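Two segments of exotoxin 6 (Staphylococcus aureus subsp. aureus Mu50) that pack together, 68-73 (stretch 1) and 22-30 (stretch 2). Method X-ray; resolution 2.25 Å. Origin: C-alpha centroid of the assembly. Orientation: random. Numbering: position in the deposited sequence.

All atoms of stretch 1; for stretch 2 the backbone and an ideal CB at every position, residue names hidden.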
ATOM      1  N   ASN A  68      -5.791 -16.856   7.115  1.00 25.15           N
ATOM      2  CA  ASN A  68      -6.674 -16.359   6.047  1.00 24.75           C
ATOM      3  C   ASN A  68      -6.241 -14.933   5.671  1.00 26.61           C
ATOM      4  O   ASN A  68      -7.065 -14.024   5.573  1.00 27.10           O
ATOM      5  CB  ASN A  68      -8.132 -16.381   6.574  1.00 25.01           C
ATOM      6  CG  ASN A  68      -8.352 -15.481   7.800  1.00 41.15           C
ATOM      7  OD1 ASN A  68      -7.439 -15.217   8.620  1.00 28.28           O
ATOM      8  ND2 ASN A  68      -9.546 -14.918   7.905  1.00 29.89           N
ATOM      9  N   ILE A  69      -4.942 -14.714   5.528  1.00 20.41           N
ATOM     10  CA  ILE A  69      -4.466 -13.362   5.304  1.00 17.25           C
ATOM     11  C   ILE A  69      -3.716 -13.238   4.005  1.00 20.08           C
ATOM     12  O   ILE A  69      -3.212 -14.227   3.461  1.00 19.45           O
ATOM     13  CB  ILE A  69      -3.581 -12.859   6.510  1.00 19.43           C
ATOM     14  CG1 ILE A  69      -2.383 -13.788   6.808  1.00 19.20           C
ATOM     15  CG2 ILE A  69      -4.410 -12.622   7.759  1.00 19.89           C
ATOM     16  CD1 ILE A  69      -1.129 -13.102   7.391  1.00 24.75           C
ATOM     17  N   ASP A  70      -3.650 -11.997   3.508  1.00 15.58           N
ATOM     18  CA  ASP A  70      -2.824 -11.608   2.370  1.00 14.84           C
ATOM     19  C   ASP A  70      -1.810 -10.642   2.897  1.00 18.50           C
ATOM     20  O   ASP A  70      -2.109  -9.886   3.822  1.00 16.00           O
ATOM     21  CB  ASP A  70      -3.642 -10.985   1.223  1.00 16.32           C
ATOM     22  CG  ASP A  70      -4.662 -11.915   0.600  1.00 23.30           C
ATOM     23  OD1 ASP A  70      -4.608 -13.140   0.886  1.00 23.77           O
ATOM     24  OD2 ASP A  70      -5.537 -11.420  -0.141  1.00 18.49           O
ATOM     25  N   VAL A  71      -0.593 -10.665   2.346  1.00 16.79           N
ATOM     26  CA  VAL A  71       0.440  -9.756   2.820  1.00 15.10           C
ATOM     27  C   VAL A  71       1.043  -9.028   1.638  1.00 19.76           C
ATOM     28  O   VAL A  71       1.155  -9.582   0.546  1.00 19.89           O
ATOM     29  CB  VAL A  71       1.529 -10.435   3.721  1.00 18.03           C
ATOM     30  CG1 VAL A  71       0.895 -11.099   4.943  1.00 17.05           C
ATOM     31  CG2 VAL A  71       2.379 -11.443   2.939  1.00 18.15           C
ATOM     32  N   PHE A  72       1.359  -7.740   1.870  1.00 16.64           N
ATOM     33  CA  PHE A  72       2.051  -6.824   0.974  1.00 15.67           C
ATOM     34  C   PHE A  72       3.219  -6.304   1.793  1.00 20.87           C
ATOM     35  O   PHE A  72       3.015  -5.466   2.674  1.00 20.70           O
ATOM     36  CB  PHE A  72       1.110  -5.711   0.481  1.00 16.98           C
ATOM     37  CG  PHE A  72       1.719  -4.872  -0.616  1.00 18.10           C
ATOM     38  CD1 PHE A  72       2.492  -3.754  -0.311  1.00 19.24           C
ATOM     39  CD2 PHE A  72       1.531  -5.207  -1.958  1.00 21.09           C
ATOM     40  CE1 PHE A  72       3.089  -2.992  -1.323  1.00 21.43           C
ATOM     41  CE2 PHE A  72       2.097  -4.423  -2.977  1.00 24.55           C
ATOM     42  CZ  PHE A  72       2.860  -3.306  -2.652  1.00 22.50           C
ATOM     43  N   ILE A  73       4.416  -6.885   1.588  1.00 17.60           N
ATOM     44  CA  ILE A  73       5.615  -6.624   2.385  1.00 18.11           C
ATOM     45  C   ILE A  73       6.646  -5.799   1.606  1.00 24.00           C
ATOM     46  O   ILE A  73       7.090  -6.168   0.517  1.00 23.73           O
ATOM     47  CB  ILE A  73       6.225  -7.987   2.897  1.00 21.38           C
ATOM     48  CG1 ILE A  73       5.237  -8.740   3.841  1.00 20.90           C
ATOM     49  CG2 ILE A  73       7.640  -7.850   3.537  1.00 20.87           C
ATOM     50  CD1 ILE A  73       5.488 -10.244   3.932  1.00 17.61           C
ATOM     51  N   UNK A  22       7.247  -7.912  -1.634  1.00 22.73           N
ATOM     52  CA  UNK A  22       6.954  -9.312  -1.396  1.00 24.21           C
ATOM     53  C   UNK A  22       5.476  -9.415  -1.083  1.00 27.40           C
ATOM     54  O   UNK A  22       5.039  -8.920  -0.053  1.00 25.42           O
ATOM     55  CB  UNK A  22       7.810  -9.888  -0.266  1.00 24.21           C
ATOM     56  N   UNK A  23       4.685  -9.967  -2.006  1.00 24.71           N
ATOM     57  CA  UNK A  23       3.261 -10.104  -1.762  1.00 24.75           C
ATOM     58  C   UNK A  23       2.814 -11.532  -1.972  1.00 28.81           C
ATOM     59  O   UNK A  23       3.270 -12.186  -2.901  1.00 28.61           O
ATOM     60  CB  UNK A  23       2.466  -9.162  -2.668  1.00 24.75           C
ATOM     61  N   UNK A  24       1.971 -12.034  -1.059  1.00 23.54           N
ATOM     62  CA  UNK A  24       1.411 -13.380  -1.116  1.00 23.00           C
ATOM     63  C   UNK A  24       0.017 -13.383  -0.556  1.00 25.62           C
ATOM     64  O   UNK A  24      -0.260 -12.698   0.433  1.00 24.44           O
ATOM     65  CB  UNK A  24       2.289 -14.376  -0.356  1.00 23.00           C
ATOM     66  N   UNK A  25      -0.848 -14.203  -1.148  1.00 21.72           N
ATOM     67  CA  UNK A  25      -2.244 -14.331  -0.742  1.00 20.77           C
ATOM     68  C   UNK A  25      -2.536 -15.673  -0.081  1.00 24.08           C
ATOM     69  O   UNK A  25      -2.010 -16.704  -0.510  1.00 23.35           O
ATOM     70  CB  UNK A  25      -3.159 -14.144  -1.954  1.00 20.77           C
ATOM     71  N   UNK A  26      -3.416 -15.654   0.941  1.00 21.67           N
ATOM     72  CA  UNK A  26      -3.905 -16.819   1.684  1.00 22.78           C
ATOM     73  C   UNK A  26      -2.742 -17.532   2.365  1.00 27.17           C
ATOM     74  O   UNK A  26      -2.398 -18.670   2.016  1.00 26.98           O
ATOM     75  CB  UNK A  26      -4.649 -17.781   0.756  1.00 22.78           C
ATOM     76  N   UNK A  27      -2.089 -16.825   3.287  1.00 22.85           N
ATOM     77  CA  UNK A  27      -0.934 -17.373   3.993  1.00 22.35           C
ATOM     78  C   UNK A  27      -1.221 -17.351   5.492  1.00 24.08           C
ATOM     79  O   UNK A  27      -2.321 -16.953   5.893  1.00 21.41           O
ATOM     80  CB  UNK A  27       0.337 -16.586   3.667  1.00 22.35           C
ATOM     81  N   UNK A  28      -0.255 -17.834   6.309  1.00 21.34           N
ATOM     82  CA  UNK A  28      -0.342 -17.858   7.762  1.00 20.69           C
ATOM     83  C   UNK A  28       0.613 -16.854   8.397  1.00 25.35           C
ATOM     84  O   UNK A  28       1.808 -16.805   8.073  1.00 24.18           O
ATOM     85  CB  UNK A  28      -0.047 -19.265   8.285  1.00 20.69           C
ATOM     86  N   UNK A  29       0.064 -16.115   9.345  1.00 21.56           N
ATOM     87  CA  UNK A  29       0.786 -15.191  10.197  1.00 19.78           C
ATOM     88  C   UNK A  29       0.423 -15.437  11.650  1.00 23.24           C
ATOM     89  O   UNK A  29      -0.705 -15.829  11.957  1.00 24.80           O
ATOM     90  CB  UNK A  29       0.488 -13.743   9.804  1.00 19.78           C
ATOM     91  N   UNK A  30       1.384 -15.254  12.551  1.00 18.19           N
ATOM     92  CA  UNK A  30       1.186 -15.391  13.992  1.00 16.97           C
ATOM     93  C   UNK A  30       1.252 -14.021  14.601  1.00 22.61           C
ATOM     94  O   UNK A  30       2.285 -13.381  14.578  1.00 23.48           O
ATOM     95  CB  UNK A  30       2.222 -16.322  14.625  1.00 16.97           C
TER

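Strand 69-73 runs antiparallel to 22-24, then 25 and 26 turn a corner, and 27-30 crosses stretch 1 steeply.

Position 22 pairs with I73. Its N donates to I73 O (2.8 Å), and its O accepts from I73 N (2.7 Å). CA-to-CB points to the sheet face that carries I69, V71 and I73. An apolar side chain would suit, branched or not. The residue is L22. Its CB lies 4.0 Å from I73 CB.

Position 23 points to the other face, with D70 and F72. The ideal CB sits 4.1 Å from F72 CD2. The ring could accept an apolar neighbour or the stem of a longer polar chain. The residue is E23. Its OE1 approaches F72 CD2 at the ring edge, 3.6 Å away and near the ring plane.

Position 24 pairs with V71: N to V71 O is 3.0 Å, O to V71 N is 2.8 Å. The ideal CB lies 4.4 Å from V71 CG2, so an aliphatic stem fits and many residues would do. The residue is R24. Its end leads away from stretch 1, and NH1 donates to E23 O (2.8 Å).

Position 25 returns to the face of D70. The ideal CB is 3.3 Å from D70 OD1. The carboxylate might favour a basic or polar residue, but small ones would also fit. The residue is K25. Its extended chain leads away, and no salt bridge to D70 forms.

Position 26 has phi/psi of 61/63, a left-handed conformation that suits glycine, asparagine or aspartate. CB points away from stretch 1. The residue is N26. Its backbone N donates to D70 OD1 (2.8 Å), so the carboxylate meets the backbone at the corner.

Position 27 pairs with I69. Its N donates to I69 O (2.8 Å); the return bond, I69 N to its O, is weak at 3.5 Å. CB points to the face of I69 and V71, where valine, isoleucine or leucine would be natural choices. The residue is V27. Its CG2 lies 4.2 Å from both I69 CG1 and V71 CG1.

Position 28 points away from stretch 1, so polar or beta-branched residues would do equally well. The residue is T28.

At position 29 the ideal CB would lie 3.0 Å from I69 CD1, a clash. Only a residue without a CB avoids it. The residue is G29, and I69 CD1 rests 3.8 Å from its N.

Position 30 points away, with nothing of stretch 1 near its CB, so many residues would suit. The residue is Y30, which does not touch stretch 1.

Stretch 2 (22-30) LERKNVTGY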
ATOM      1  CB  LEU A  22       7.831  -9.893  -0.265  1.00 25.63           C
ATOM      2  CG  LEU A  22       7.580 -11.361   0.118  1.00 32.46           C
ATOM      3  CD1 LEU A  22       7.694 -12.290  -1.119  1.00 33.35           C
ATOM      4  CD2 LEU A  22       8.516 -11.817   1.273  1.00 34.19           C
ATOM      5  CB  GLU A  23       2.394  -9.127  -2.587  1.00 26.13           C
ATOM      6  CG  GLU A  23       2.697  -8.989  -4.067  1.00 37.18           C
ATOM      7  CD  GLU A  23       1.557  -8.386  -4.870  1.00 54.62           C
ATOM      8  OE1 GLU A  23       0.645  -7.792  -4.252  1.00 32.48           O
ATOM      9  OE2 GLU A  23       1.571  -8.513  -6.116  1.00 43.56           O
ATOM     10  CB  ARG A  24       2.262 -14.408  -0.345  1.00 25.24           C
ATOM     11  CG  ARG A  24       3.591 -14.803  -0.957  1.00 41.32           C
ATOM     12  CD  ARG A  24       3.552 -15.587  -2.267  1.00 52.18           C
ATOM     13  NE  ARG A  24       4.914 -15.917  -2.699  1.00 61.18           N
ATOM     14  CZ  ARG A  24       5.718 -15.090  -3.365  1.00 76.51           C
ATOM     15  NH1 ARG A  24       5.301 -13.879  -3.710  1.00 62.56           N
ATOM     16  NH2 ARG A  24       6.937 -15.475  -3.706  1.00 68.97           N
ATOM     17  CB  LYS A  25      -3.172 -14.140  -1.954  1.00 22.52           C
ATOM     18  CG  LYS A  25      -3.027 -12.748  -2.581  1.00 22.18           C
ATOM     19  CD  LYS A  25      -3.851 -12.553  -3.825  1.00 27.05           C
ATOM     20  CE  LYS A  25      -3.583 -11.170  -4.378  1.00 47.05           C
ATOM     21  NZ  LYS A  25      -4.443 -10.824  -5.539  1.00 59.63           N
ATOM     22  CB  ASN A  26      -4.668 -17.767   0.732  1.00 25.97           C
ATOM     23  CG  ASN A  26      -5.560 -18.773   1.389  1.00 35.40           C
ATOM     24  OD1 ASN A  26      -5.982 -18.644   2.548  1.00 30.42           O
ATOM     25  ND2 ASN A  26      -5.963 -19.734   0.591  1.00 30.12           N
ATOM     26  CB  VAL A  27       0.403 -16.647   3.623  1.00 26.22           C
ATOM     27  CG1 VAL A  27       0.741 -16.841   2.146  1.00 25.66           C
ATOM     28  CG2 VAL A  27       0.367 -15.156   3.986  1.00 25.50           C
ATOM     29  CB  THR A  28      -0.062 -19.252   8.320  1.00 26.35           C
ATOM     30  OG1 THR A  28      -1.008 -20.167   7.770  1.00 28.15           O
ATOM     31  CG2 THR A  28      -0.130 -19.297   9.839  1.00 22.19           C
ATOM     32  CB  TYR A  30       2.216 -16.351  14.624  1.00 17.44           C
ATOM     33  CG  TYR A  30       1.894 -17.805  14.355  1.00 19.00           C
ATOM     34  CD1 TYR A  30       2.208 -18.395  13.133  1.00 21.33           C
ATOM     35  CD2 TYR A  30       1.234 -18.581  15.302  1.00 19.42           C
ATOM     36  CE1 TYR A  30       1.926 -19.736  12.881  1.00 20.63           C
ATOM     37  CE2 TYR A  30       0.926 -19.920  15.051  1.00 20.52           C
ATOM     38  CZ  TYR A  30       1.283 -20.496  13.839  1.00 25.07           C
ATOM     39  OH  TYR A  30       1.003 -21.821  13.563  1.00 27.40           O
TER
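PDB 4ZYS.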